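Local coordinates for protein imidazoleglycerol-phosphate dehydratase (Pyrococcus furiosus, PDB 5DNL) that catalyses the manganese-dependent dehydration of imidazoleglycerol phosphate to imidazoleacetol phosphate, the sixth step of histidine biosynthesis, at residues 51-56 and 117-122; 29-33 and 145-149; 6-10 and 45-49; 1-5 and 60-65. All coordinates share one frame. Residues are numbered along the deposited sequence.

Interaction 1: residues 51-56 and 117-122; sequences RHHLWE and SLLKEF. With MN (manganese (II) ion), chain D; MN (manganese (II) ion), chain E; 5DL ([(2S)-2-hydroxy-3-(1H-1,2,4-triazol-1-yl)propyl]phosphonic acid), chain F.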
# COMPACT_ATOMS: atom_id res chain seq x y z
N ARG A 51 -34.58 -20.90 21.16
CA ARG A 51 -34.02 -19.93 22.10
C ARG A 51 -34.20 -18.48 21.60
O ARG A 51 -34.44 -17.59 22.39
CB ARG A 51 -32.53 -20.20 22.39
CG ARG A 51 -32.29 -21.42 23.28
CD ARG A 51 -30.81 -21.61 23.59
NE ARG A 51 -30.32 -20.64 24.58
CZ ARG A 51 -29.10 -20.11 24.62
NH1 ARG A 51 -28.20 -20.38 23.67
NH2 ARG A 51 -28.78 -19.29 25.60
N HIS A 52 -34.05 -18.22 20.29
CA HIS A 52 -34.25 -16.86 19.78
C HIS A 52 -35.65 -16.37 20.13
O HIS A 52 -35.81 -15.24 20.58
CB HIS A 52 -34.03 -16.85 18.29
CG HIS A 52 -34.23 -15.54 17.58
ND1 HIS A 52 -33.32 -15.11 16.64
CD2 HIS A 52 -35.22 -14.63 17.59
CE1 HIS A 52 -33.76 -13.99 16.09
NE2 HIS A 52 -34.90 -13.67 16.65
N HIS A 53 -36.65 -17.21 19.87
CA HIS A 53 -38.02 -16.82 20.18
C HIS A 53 -38.17 -16.52 21.68
O HIS A 53 -38.84 -15.58 22.07
CB HIS A 53 -39.03 -17.87 19.76
CG HIS A 53 -39.05 -18.15 18.29
ND1 HIS A 53 -39.50 -19.35 17.78
CD2 HIS A 53 -38.69 -17.41 17.22
CE1 HIS A 53 -39.42 -19.33 16.46
NE2 HIS A 53 -38.95 -18.16 16.10
N LEU A 54 -37.54 -17.33 22.53
CA LEU A 54 -37.55 -17.08 23.96
C LEU A 54 -36.94 -15.75 24.34
O LEU A 54 -37.53 -14.95 25.06
CB LEU A 54 -36.81 -18.19 24.71
CG LEU A 54 -36.61 -17.98 26.20
CD1 LEU A 54 -37.95 -18.06 26.94
CD2 LEU A 54 -35.60 -18.97 26.74
N TRP A 55 -35.72 -15.49 23.88
CA TRP A 55 -35.02 -14.25 24.26
C TRP A 55 -35.78 -12.99 23.81
O TRP A 55 -35.93 -12.02 24.55
CB TRP A 55 -33.56 -14.24 23.78
CG TRP A 55 -32.64 -15.11 24.61
CD1 TRP A 55 -32.76 -16.46 24.83
CD2 TRP A 55 -31.49 -14.68 25.36
NE1 TRP A 55 -31.75 -16.89 25.65
CE2 TRP A 55 -30.96 -15.83 25.99
CE3 TRP A 55 -30.84 -13.44 25.54
CZ2 TRP A 55 -29.82 -15.77 26.79
CZ3 TRP A 55 -29.72 -13.40 26.33
CH2 TRP A 55 -29.23 -14.55 26.95
N GLU A 56 -36.22 -13.00 22.56
CA GLU A 56 -36.97 -11.88 22.01
C GLU A 56 -38.29 -11.72 22.76
O GLU A 56 -38.64 -10.60 23.15
CB GLU A 56 -37.24 -12.13 20.53
CG GLU A 56 -38.17 -11.11 19.90
CD GLU A 56 -38.18 -11.16 18.39
OE1 GLU A 56 -37.50 -12.03 17.81
OE2 GLU A 56 -38.91 -10.34 17.80
N SER A 117 -26.58 -12.54 18.75
CA SER A 117 -27.95 -12.66 18.20
C SER A 117 -29.00 -12.60 19.30
O SER A 117 -29.97 -11.85 19.22
CB SER A 117 -28.14 -13.97 17.42
OG SER A 117 -29.55 -14.27 17.21
N LEU A 118 -28.79 -13.38 20.35
CA LEU A 118 -29.77 -13.49 21.42
C LEU A 118 -29.81 -12.23 22.27
O LEU A 118 -30.89 -11.75 22.64
CB LEU A 118 -29.48 -14.72 22.28
CG LEU A 118 -29.56 -16.07 21.57
CD1 LEU A 118 -29.22 -17.20 22.53
CD2 LEU A 118 -30.92 -16.32 20.93
N LEU A 119 -28.64 -11.66 22.56
CA LEU A 119 -28.59 -10.38 23.28
C LEU A 119 -29.34 -9.30 22.53
O LEU A 119 -30.20 -8.60 23.09
CB LEU A 119 -27.17 -9.93 23.55
CG LEU A 119 -27.02 -8.53 24.14
CD1 LEU A 119 -27.63 -8.44 25.53
CD2 LEU A 119 -25.55 -8.16 24.17
N LYS A 120 -29.04 -9.17 21.24
CA LYS A 120 -29.66 -8.13 20.41
C LYS A 120 -31.17 -8.33 20.34
O LYS A 120 -31.93 -7.35 20.39
CB LYS A 120 -29.08 -8.08 19.00
CG LYS A 120 -27.71 -7.46 18.93
CD LYS A 120 -27.23 -7.38 17.48
CE LYS A 120 -25.93 -6.62 17.35
NZ LYS A 120 -25.48 -6.64 15.93
N GLU A 121 -31.62 -9.57 20.21
CA GLU A 121 -33.06 -9.81 20.09
C GLU A 121 -33.80 -9.57 21.41
O GLU A 121 -34.93 -9.04 21.41
CB GLU A 121 -33.34 -11.17 19.47
CG GLU A 121 -32.99 -11.17 18.00
CD GLU A 121 -33.82 -10.18 17.23
OE1 GLU A 121 -35.03 -10.42 17.02
OE2 GLU A 121 -33.27 -9.10 16.91
N PHE A 122 -33.18 -9.89 22.53
CA PHE A 122 -33.76 -9.52 23.82
C PHE A 122 -33.89 -7.99 23.93
O PHE A 122 -34.95 -7.47 24.33
CB PHE A 122 -32.91 -10.05 24.99
CG PHE A 122 -33.27 -9.43 26.32
CD1 PHE A 122 -34.35 -9.92 27.05
CD2 PHE A 122 -32.58 -8.35 26.81
CE1 PHE A 122 -34.72 -9.32 28.25
CE2 PHE A 122 -32.93 -7.76 28.00
CZ PHE A 122 -34.00 -8.24 28.72
MN MN D . -36.23 -11.95 16.03
MN MN E . -38.72 -17.61 13.81
N1 5DL F . -38.28 -15.45 14.22
C3 5DL F . -38.72 -13.25 14.32
N2 5DL F . -39.11 -14.43 13.84
C8 5DL F . -42.58 -15.52 12.62
C7 5DL F . -41.39 -15.48 13.58
C6 5DL F . -40.29 -14.59 13.00
C5 5DL F . -37.36 -14.82 14.96
O10 5DL F . -43.50 -13.15 13.48
P9 5DL F . -43.35 -13.92 12.22
O11 5DL F . -44.65 -14.24 11.53
O12 5DL F . -42.45 -13.18 11.23
O13 5DL F . -40.86 -16.79 13.81
N4 5DL F . -37.58 -13.49 15.05
O HOH W 1 -37.81 -10.55 15.40

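Interaction 2: residues 29-33 and 145-149; sequences HMLTA and HHIVE. With MN (manganese (II) ion), chain B; MN (manganese (II) ion), chain C; 5DL ([(2S)-2-hydroxy-3-(1H-1,2,4-triazol-1-yl)propyl]phosphonic acid), chain G.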
# COMPACT_ATOMS: atom_id res chain seq x y z
N HIS A 29 -29.97 -16.70 34.45
CA HIS A 29 -28.89 -15.95 35.11
C HIS A 29 -28.93 -14.47 34.71
O HIS A 29 -28.84 -13.61 35.56
CB HIS A 29 -27.53 -16.59 34.80
CG HIS A 29 -26.37 -15.92 35.46
ND1 HIS A 29 -26.38 -15.51 36.77
CD2 HIS A 29 -25.13 -15.66 34.99
CE1 HIS A 29 -25.21 -14.97 37.07
NE2 HIS A 29 -24.43 -15.08 36.02
N MET A 30 -29.08 -14.19 33.42
CA MET A 30 -29.12 -12.81 32.95
C MET A 30 -30.31 -12.05 33.52
O MET A 30 -30.17 -10.90 33.90
CB MET A 30 -29.15 -12.77 31.42
CG MET A 30 -27.88 -13.24 30.72
SD MET A 30 -26.34 -12.48 31.27
CE MET A 30 -25.80 -13.71 32.44
N LEU A 31 -31.47 -12.71 33.56
CA LEU A 31 -32.67 -12.08 34.11
C LEU A 31 -32.57 -11.91 35.62
O LEU A 31 -33.11 -10.94 36.15
CB LEU A 31 -33.93 -12.84 33.76
CG LEU A 31 -34.29 -12.89 32.27
CD1 LEU A 31 -35.40 -13.90 32.05
CD2 LEU A 31 -34.69 -11.51 31.76
N THR A 32 -31.92 -12.84 36.29
CA THR A 32 -31.67 -12.69 37.74
C THR A 32 -30.82 -11.45 37.99
O THR A 32 -31.14 -10.64 38.86
CB THR A 32 -31.02 -13.96 38.30
OG1 THR A 32 -31.93 -15.06 38.14
CG2 THR A 32 -30.69 -13.82 39.78
N ALA A 33 -29.79 -11.25 37.17
CA ALA A 33 -28.97 -10.04 37.24
C ALA A 33 -29.83 -8.80 36.96
O ALA A 33 -29.81 -7.84 37.72
CB ALA A 33 -27.82 -10.13 36.24
N HIS A 145 -19.23 -13.72 28.58
CA HIS A 145 -20.10 -13.76 29.77
C HIS A 145 -19.99 -12.43 30.50
O HIS A 145 -21.00 -11.86 30.92
CB HIS A 145 -19.63 -14.92 30.66
CG HIS A 145 -20.50 -15.25 31.83
ND1 HIS A 145 -20.73 -16.56 32.18
CD2 HIS A 145 -21.08 -14.49 32.79
CE1 HIS A 145 -21.46 -16.60 33.28
NE2 HIS A 145 -21.68 -15.36 33.68
N HIS A 146 -18.77 -11.93 30.67
CA HIS A 146 -18.57 -10.67 31.39
C HIS A 146 -19.25 -9.50 30.65
O HIS A 146 -19.90 -8.66 31.27
CB HIS A 146 -17.10 -10.36 31.59
CG HIS A 146 -16.39 -11.36 32.44
ND1 HIS A 146 -15.01 -11.47 32.45
CD2 HIS A 146 -16.85 -12.29 33.30
CE1 HIS A 146 -14.66 -12.41 33.30
NE2 HIS A 146 -15.76 -12.94 33.82
N ILE A 147 -19.14 -9.49 29.33
CA ILE A 147 -19.75 -8.44 28.50
C ILE A 147 -21.27 -8.50 28.59
O ILE A 147 -21.93 -7.48 28.84
CB ILE A 147 -19.26 -8.52 27.03
CG1 ILE A 147 -17.78 -8.16 26.95
CG2 ILE A 147 -20.08 -7.60 26.14
CD1 ILE A 147 -17.09 -8.60 25.67
N VAL A 148 -21.83 -9.68 28.36
CA VAL A 148 -23.29 -9.82 28.30
C VAL A 148 -23.88 -9.61 29.71
O VAL A 148 -24.89 -8.90 29.87
CB VAL A 148 -23.68 -11.16 27.69
CG1 VAL A 148 -25.19 -11.40 27.76
CG2 VAL A 148 -23.25 -11.22 26.24
N GLU A 149 -23.28 -10.20 30.74
CA GLU A 149 -23.81 -10.00 32.09
C GLU A 149 -23.69 -8.53 32.51
O GLU A 149 -24.60 -8.01 33.13
CB GLU A 149 -23.17 -10.93 33.13
CG GLU A 149 -23.88 -10.91 34.47
CD GLU A 149 -23.35 -11.90 35.45
OE1 GLU A 149 -22.58 -12.82 35.07
OE2 GLU A 149 -23.69 -11.71 36.65
MN MN B . -22.24 -14.78 35.87
MN MN C . -15.69 -14.63 35.38
N1 5DL G . -20.07 -14.27 36.06
C3 5DL G . -18.25 -13.34 37.00
N2 5DL G . -19.58 -13.37 36.98
C8 5DL G . -22.08 -12.29 39.68
C7 5DL G . -21.31 -13.29 38.81
C6 5DL G . -20.41 -12.53 37.84
C5 5DL G . -18.95 -14.78 35.53
O10 5DL G . -19.98 -11.91 41.30
P9 5DL G . -21.08 -11.14 40.66
O11 5DL G . -22.03 -10.49 41.65
O12 5DL G . -20.53 -10.06 39.74
O13 5DL G . -22.20 -14.13 38.07
N4 5DL G . -17.83 -14.25 36.06
O HOH W 2 -15.20 -13.25 37.04

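Interaction 3: residues 6-10 and 45-49; sequences KETDI and TATYD. With 5DL ([(2S)-2-hydroxy-3-(1H-1,2,4-triazol-1-yl)propyl]phosphonic acid), chain F.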
# COMPACT_ATOMS: atom_id res chain seq x y z
N LYS A 6 -47.99 -19.24 19.26
CA LYS A 6 -47.73 -20.65 18.97
C LYS A 6 -46.27 -21.07 19.23
O LYS A 6 -45.99 -22.26 19.26
CB LYS A 6 -48.12 -20.99 17.52
CG LYS A 6 -49.61 -20.83 17.26
CD LYS A 6 -50.00 -21.17 15.83
CE LYS A 6 -51.48 -20.98 15.60
NZ LYS A 6 -51.88 -21.32 14.20
N GLU A 7 -45.36 -20.10 19.40
CA GLU A 7 -43.94 -20.37 19.66
C GLU A 7 -43.56 -20.35 21.13
O GLU A 7 -42.74 -21.16 21.58
CB GLU A 7 -43.08 -19.31 18.93
CG GLU A 7 -43.25 -19.33 17.42
CD GLU A 7 -42.63 -18.13 16.73
OE1 GLU A 7 -42.21 -17.18 17.40
OE2 GLU A 7 -42.59 -18.14 15.48
N THR A 8 -44.11 -19.40 21.87
CA THR A 8 -43.72 -19.15 23.27
C THR A 8 -44.92 -18.80 24.15
O THR A 8 -45.93 -18.31 23.65
CB THR A 8 -42.70 -17.99 23.42
OG1 THR A 8 -43.31 -16.77 22.99
CG2 THR A 8 -41.43 -18.25 22.62
N ASP A 9 -44.76 -19.04 25.45
CA ASP A 9 -45.79 -18.68 26.44
C ASP A 9 -45.01 -18.14 27.62
O ASP A 9 -44.23 -18.88 28.22
CB ASP A 9 -46.61 -19.90 26.83
CG ASP A 9 -47.79 -19.56 27.68
OD1 ASP A 9 -48.18 -18.38 27.80
OD2 ASP A 9 -48.35 -20.52 28.24
N ILE A 10 -45.15 -16.85 27.87
CA ILE A 10 -44.33 -16.16 28.85
C ILE A 10 -45.19 -15.40 29.84
O ILE A 10 -46.13 -14.70 29.45
CB ILE A 10 -43.40 -15.18 28.12
CG1 ILE A 10 -42.43 -15.97 27.22
CG2 ILE A 10 -42.61 -14.35 29.13
CD1 ILE A 10 -41.68 -15.13 26.25
N THR A 45 -41.82 -17.02 34.14
CA THR A 45 -41.90 -18.40 33.69
C THR A 45 -42.08 -18.40 32.18
O THR A 45 -42.74 -17.51 31.64
CB THR A 45 -43.05 -19.18 34.37
OG1 THR A 45 -44.31 -18.59 34.01
CG2 THR A 45 -42.90 -19.14 35.86
N ALA A 46 -41.48 -19.36 31.50
CA ALA A 46 -41.62 -19.47 30.06
C ALA A 46 -41.57 -20.90 29.56
O ALA A 46 -40.88 -21.75 30.13
CB ALA A 46 -40.52 -18.68 29.37
N THR A 47 -42.28 -21.14 28.46
CA THR A 47 -42.04 -22.27 27.60
C THR A 47 -41.74 -21.71 26.21
O THR A 47 -42.21 -20.63 25.85
CB THR A 47 -43.22 -23.26 27.57
OG1 THR A 47 -44.40 -22.60 27.14
CG2 THR A 47 -43.45 -23.85 28.96
N TYR A 48 -40.95 -22.45 25.44
CA TYR A 48 -40.51 -21.98 24.14
C TYR A 48 -40.11 -23.14 23.25
O TYR A 48 -39.78 -24.23 23.72
CB TYR A 48 -39.31 -21.03 24.31
CG TYR A 48 -38.04 -21.71 24.78
CD1 TYR A 48 -37.77 -21.90 26.13
CD2 TYR A 48 -37.06 -22.10 23.87
CE1 TYR A 48 -36.60 -22.51 26.55
CE2 TYR A 48 -35.90 -22.73 24.27
CZ TYR A 48 -35.67 -22.91 25.63
OH TYR A 48 -34.50 -23.50 26.04
N ASP A 49 -40.04 -22.85 21.95
CA ASP A 49 -39.55 -23.80 20.96
C ASP A 49 -38.06 -23.59 20.67
O ASP A 49 -37.26 -24.49 20.82
CB ASP A 49 -40.43 -23.79 19.68
CG ASP A 49 -40.69 -22.38 19.10
OD1 ASP A 49 -40.14 -21.37 19.58
OD2 ASP A 49 -41.49 -22.27 18.14
N1 5DL F . -38.28 -15.45 14.22
C3 5DL F . -38.72 -13.25 14.32
N2 5DL F . -39.11 -14.43 13.84
C8 5DL F . -42.58 -15.52 12.62
C7 5DL F . -41.39 -15.48 13.58
C6 5DL F . -40.29 -14.59 13.00
C5 5DL F . -37.36 -14.82 14.96
O10 5DL F . -43.50 -13.15 13.48
P9 5DL F . -43.35 -13.92 12.22
O11 5DL F . -44.65 -14.24 11.53
O12 5DL F . -42.45 -13.18 11.23
O13 5DL F . -40.86 -16.79 13.81
N4 5DL F . -37.58 -13.49 15.05
O HOH W 3 -44.01 -23.28 17.64
O HOH W 4 -46.64 -22.88 28.66

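Interaction 4: residues 1-5 and 60-65; sequences MRRTT and ITLGEA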
# COMPACT_ATOMS: atom_id res chain seq x y z
N MET A 1 -48.07 -9.90 33.55
CA MET A 1 -48.15 -9.72 32.07
C MET A 1 -47.89 -11.07 31.41
O MET A 1 -46.86 -11.69 31.67
CB MET A 1 -47.10 -8.70 31.61
CG MET A 1 -47.16 -8.34 30.15
SD MET A 1 -48.69 -7.54 29.65
CE MET A 1 -48.57 -6.01 30.56
N ARG A 2 -48.83 -11.52 30.58
CA ARG A 2 -48.68 -12.77 29.85
C ARG A 2 -48.74 -12.50 28.37
O ARG A 2 -49.51 -11.65 27.90
CB ARG A 2 -49.76 -13.77 30.24
CG ARG A 2 -49.56 -15.16 29.65
CD ARG A 2 -50.56 -16.15 30.18
NE ARG A 2 -50.19 -17.53 29.89
CZ ARG A 2 -50.91 -18.59 30.28
NH1 ARG A 2 -52.04 -18.43 30.97
NH2 ARG A 2 -50.50 -19.82 29.98
N ARG A 3 -47.89 -13.20 27.62
CA ARG A 3 -47.88 -13.12 26.18
C ARG A 3 -47.75 -14.52 25.64
O ARG A 3 -46.81 -15.23 26.00
CB ARG A 3 -46.73 -12.24 25.69
CG ARG A 3 -46.72 -12.03 24.19
CD ARG A 3 -45.54 -11.16 23.76
NE ARG A 3 -45.44 -10.96 22.31
CZ ARG A 3 -44.83 -11.78 21.45
NH1 ARG A 3 -44.30 -12.93 21.83
NH2 ARG A 3 -44.79 -11.45 20.16
N THR A 4 -48.69 -14.93 24.79
CA THR A 4 -48.74 -16.29 24.29
C THR A 4 -48.86 -16.30 22.78
O THR A 4 -49.71 -15.62 22.21
CB THR A 4 -49.95 -17.05 24.89
OG1 THR A 4 -49.96 -16.87 26.32
CG2 THR A 4 -49.89 -18.53 24.55
N THR A 5 -47.96 -17.04 22.14
CA THR A 5 -48.06 -17.31 20.71
C THR A 5 -47.97 -18.80 20.51
O THR A 5 -47.82 -19.57 21.48
CB THR A 5 -46.92 -16.62 19.89
OG1 THR A 5 -45.69 -17.30 20.10
CG2 THR A 5 -46.77 -15.15 20.27
N ILE A 60 -39.86 -8.65 24.92
CA ILE A 60 -41.15 -7.99 24.65
C ILE A 60 -42.02 -7.99 25.90
O ILE A 60 -42.57 -6.94 26.25
CB ILE A 60 -41.90 -8.65 23.49
CG1 ILE A 60 -41.14 -8.50 22.16
CG2 ILE A 60 -43.31 -8.07 23.37
CD1 ILE A 60 -41.66 -9.37 21.02
N THR A 61 -42.16 -9.16 26.52
CA THR A 61 -43.11 -9.30 27.64
C THR A 61 -42.60 -8.53 28.86
O THR A 61 -43.38 -7.85 29.54
CB THR A 61 -43.34 -10.78 27.98
OG1 THR A 61 -43.67 -11.50 26.79
CG2 THR A 61 -44.49 -10.95 28.99
N LEU A 62 -41.31 -8.60 29.14
CA LEU A 62 -40.69 -7.80 30.20
C LEU A 62 -40.89 -6.31 29.93
O LEU A 62 -41.23 -5.53 30.83
CB LEU A 62 -39.21 -8.13 30.34
CG LEU A 62 -38.37 -7.31 31.32
CD1 LEU A 62 -38.90 -7.41 32.74
CD2 LEU A 62 -36.92 -7.75 31.26
N GLY A 63 -40.67 -5.87 28.69
CA GLY A 63 -40.92 -4.48 28.34
C GLY A 63 -42.35 -4.04 28.58
O GLY A 63 -42.59 -2.95 29.10
N GLU A 64 -43.28 -4.86 28.15
CA GLU A 64 -44.71 -4.57 28.35
C GLU A 64 -45.02 -4.51 29.83
O GLU A 64 -45.78 -3.64 30.27
CB GLU A 64 -45.55 -5.64 27.69
CG GLU A 64 -45.53 -5.61 26.17
CD GLU A 64 -46.33 -6.75 25.55
OE1 GLU A 64 -46.66 -7.75 26.24
OE2 GLU A 64 -46.62 -6.66 24.36
N ALA A 65 -44.41 -5.40 30.61
CA ALA A 65 -44.64 -5.43 32.07
C ALA A 65 -44.08 -4.18 32.71
O ALA A 65 -44.74 -3.56 33.57
CB ALA A 65 -44.06 -6.68 32.70
O HOH W 5 -47.16 -8.59 22.65

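Interaction 1: residues 51-56 and 117-122
Two carboxylate oxygens, Glu56 OE1 and Glu121 OE1, sit only 3.1 Å apart in a buried setting, held there by one manganese ion that binds each of them at 2.2 Å. His52 NE2, 2.3 Å from the same ion, completes the protein ligands from these two helices; the inhibitor triazole (N4, 2.3 Å) and water 1 (2.2 Å) add two more, and His146 of a second subunit another, while Glu111 of that subunit hydrogen-bonds His52 ND1. This is half of the dimanganese site of the dehydratase: the His52-His53-Leu54-Trp55-Glu56 run sends His52 and Glu56 to this metal, while His53 NE2 binds the second manganese at 2.4 Å. Behind the metal the helices pack at -35° with axes 8.0 Å apart. Leu118 CB lies over the six-membered ring of Trp55, 4.0 Å from its centroid, a CH-pi contact, and Phe122 CB meets the ring edge. The backbones come close enough for Phe122 CA to approach Trp55 O at 3.4 Å, and Trp55 NE1 is taken by Asp24.

Interaction 2: residues 29-33 and 145-149
Helices 29-33 and 145-149 run at 46° to each other, with their axes 11.1 Å apart at closest approach. The backbones come nearest at Met30 and Glu149, whose CA atoms are 6.1 Å apart, and only 241 Å² is buried between the segments. A separation this wide leaves the middle to long side chains. Met30 fills part of it: its SD lies 3.8 Å from Val148 CG1 and 3.6 Å from Glu149 CA, while Ala33 CB touches Glu149 CG at 4.4 Å. Next to this apolar patch, a manganese ion joins the two helices, bound by His29 NE2 at 2.2 Å, His145 NE2 at 2.3 Å and Glu149 OE1 at 2.1 Å. The two imidazoles meet rim to rim, planes at 64°, without stacking. Inhibitor atoms N1 (2.2 Å) and O13 (2.3 Å) chelate the same ion, and His53 of a neighbouring subunit supplies the remaining ligand. His146 turns to a second manganese, its NE2 2.3 Å from the ion, whose other protein ligands come from that neighbour. Glu111 accepts a hydrogen bond from His145 ND1, which leaves NE2 to the metal. His29 NE2 and Glu149 OE1 are 3.1 Å apart yet not hydrogen-bonded: both direct lone pairs at the ion, so coordination is the polar link between these helices, and the active site is complete only when subunits assemble.

Interaction 3: residues 6-10 and 45-49
Asp9 and Thr47 form the one firm hydrogen-bonded pair between these antiparallel segments: Asp9 N donates to Thr47 O and Thr47 N to Asp9 O, both at 3.0 Å. Further along, Asp49 N gives a weak, bent bond to Glu7 O at 3.2 Å. Waters satisfy further polar atoms. Water 4 bridges Asp9 OD2 (2.9 Å) and Thr47 OG1 (2.7 Å), and water 3 donates to both Lys6 O and Asp49 OD2, each at 2.8 Å. The aspartates have other partners too: Asp9 OD1 has Thr4, Asp9 OD2 also a salt bridge to Arg2, and Asp49 OD1 has His53 ND1, consistent with holding NE2 of that imidazole toward its manganese. Thr8 OG1 pairs with Asp57. On the face turned to helix 51-69, Ile10 CG1 packs on Ala46 CB at 4.0 Å. Glu7, in the loop, places OE2 2.8 Å from inhibitor O13. Here a central antiparallel strand pair of a mixed four-stranded sheet ends at the rim of the dimanganese active site.

Interaction 4: residues 1-5 and 60-65
This is a sheet-to-helix packing contact, in which strand 2-4, outermost within the chain in its mixed sheet, lies against the middle of helix 51-69. The segments run roughly antiparallel, at 148°, with axes 8.6 Å apart. Strand alternation decides which residues take part: Met1 and Arg3 point CA-to-CB toward the helix, Arg2 and Thr4 away from it. Met1 spans a full helical turn, its CB 3.8 Å from Ala65 CB, its CG 3.9 Å from Thr61 CG2 and its CE 3.7 Å from Glu64 O. Arg3 works with both its shaft and its head. Its CB sits 3.3 Å from Thr61 OG1, a hydroxyl hydrogen-bonded to Asp57 O one turn earlier, and its guanidinium has Ile60 CD1 over one face, with NE 3.7 Å from Ile60 CG2. Arg3 and Glu64 make no direct salt bridge. Water 5 joins them instead, accepting from Arg3 NE at 2.9 Å and donating to Glu64 OE2 at 2.6 Å, while Arg3 NH1 pairs with Asp57 of the same helix. Lys173 of a neighbouring subunit touches Arg3 and Thr5. Strand 8-14 lies next to strand 2-4, with backbone hydrogen bonds linking Met1 to Val12 and Arg3 to Ile10, and it carries on the packing against helix 51-69: Ile10 meets Thr61, and Val12 and Ile14 cover Ala65.

Along the chain, interaction 3 falls between the segments of interaction 4, and both involve the N-terminal sheet; their centres are 11 Å apart, tied by the Asp9-Arg2 salt bridge. Helix 51-69 serves interaction 4 and interaction 1, whose centres are 14 Å apart, and Phe122 meets Leu62 between them. Interaction 2 brackets interaction 1 in sequence and touches it through Trp55 with Met30 and Phe122 with Leu31, again 14 Å between centres. Interactions 2 and 3 lie 21 Å apart without touching. Interactions 1 and 3 share one inhibitor, whereas interaction 2 holds another: each chain thus contributes different ligands to two dimanganese sites, each built from more than one subunit of the 24-chain assembly.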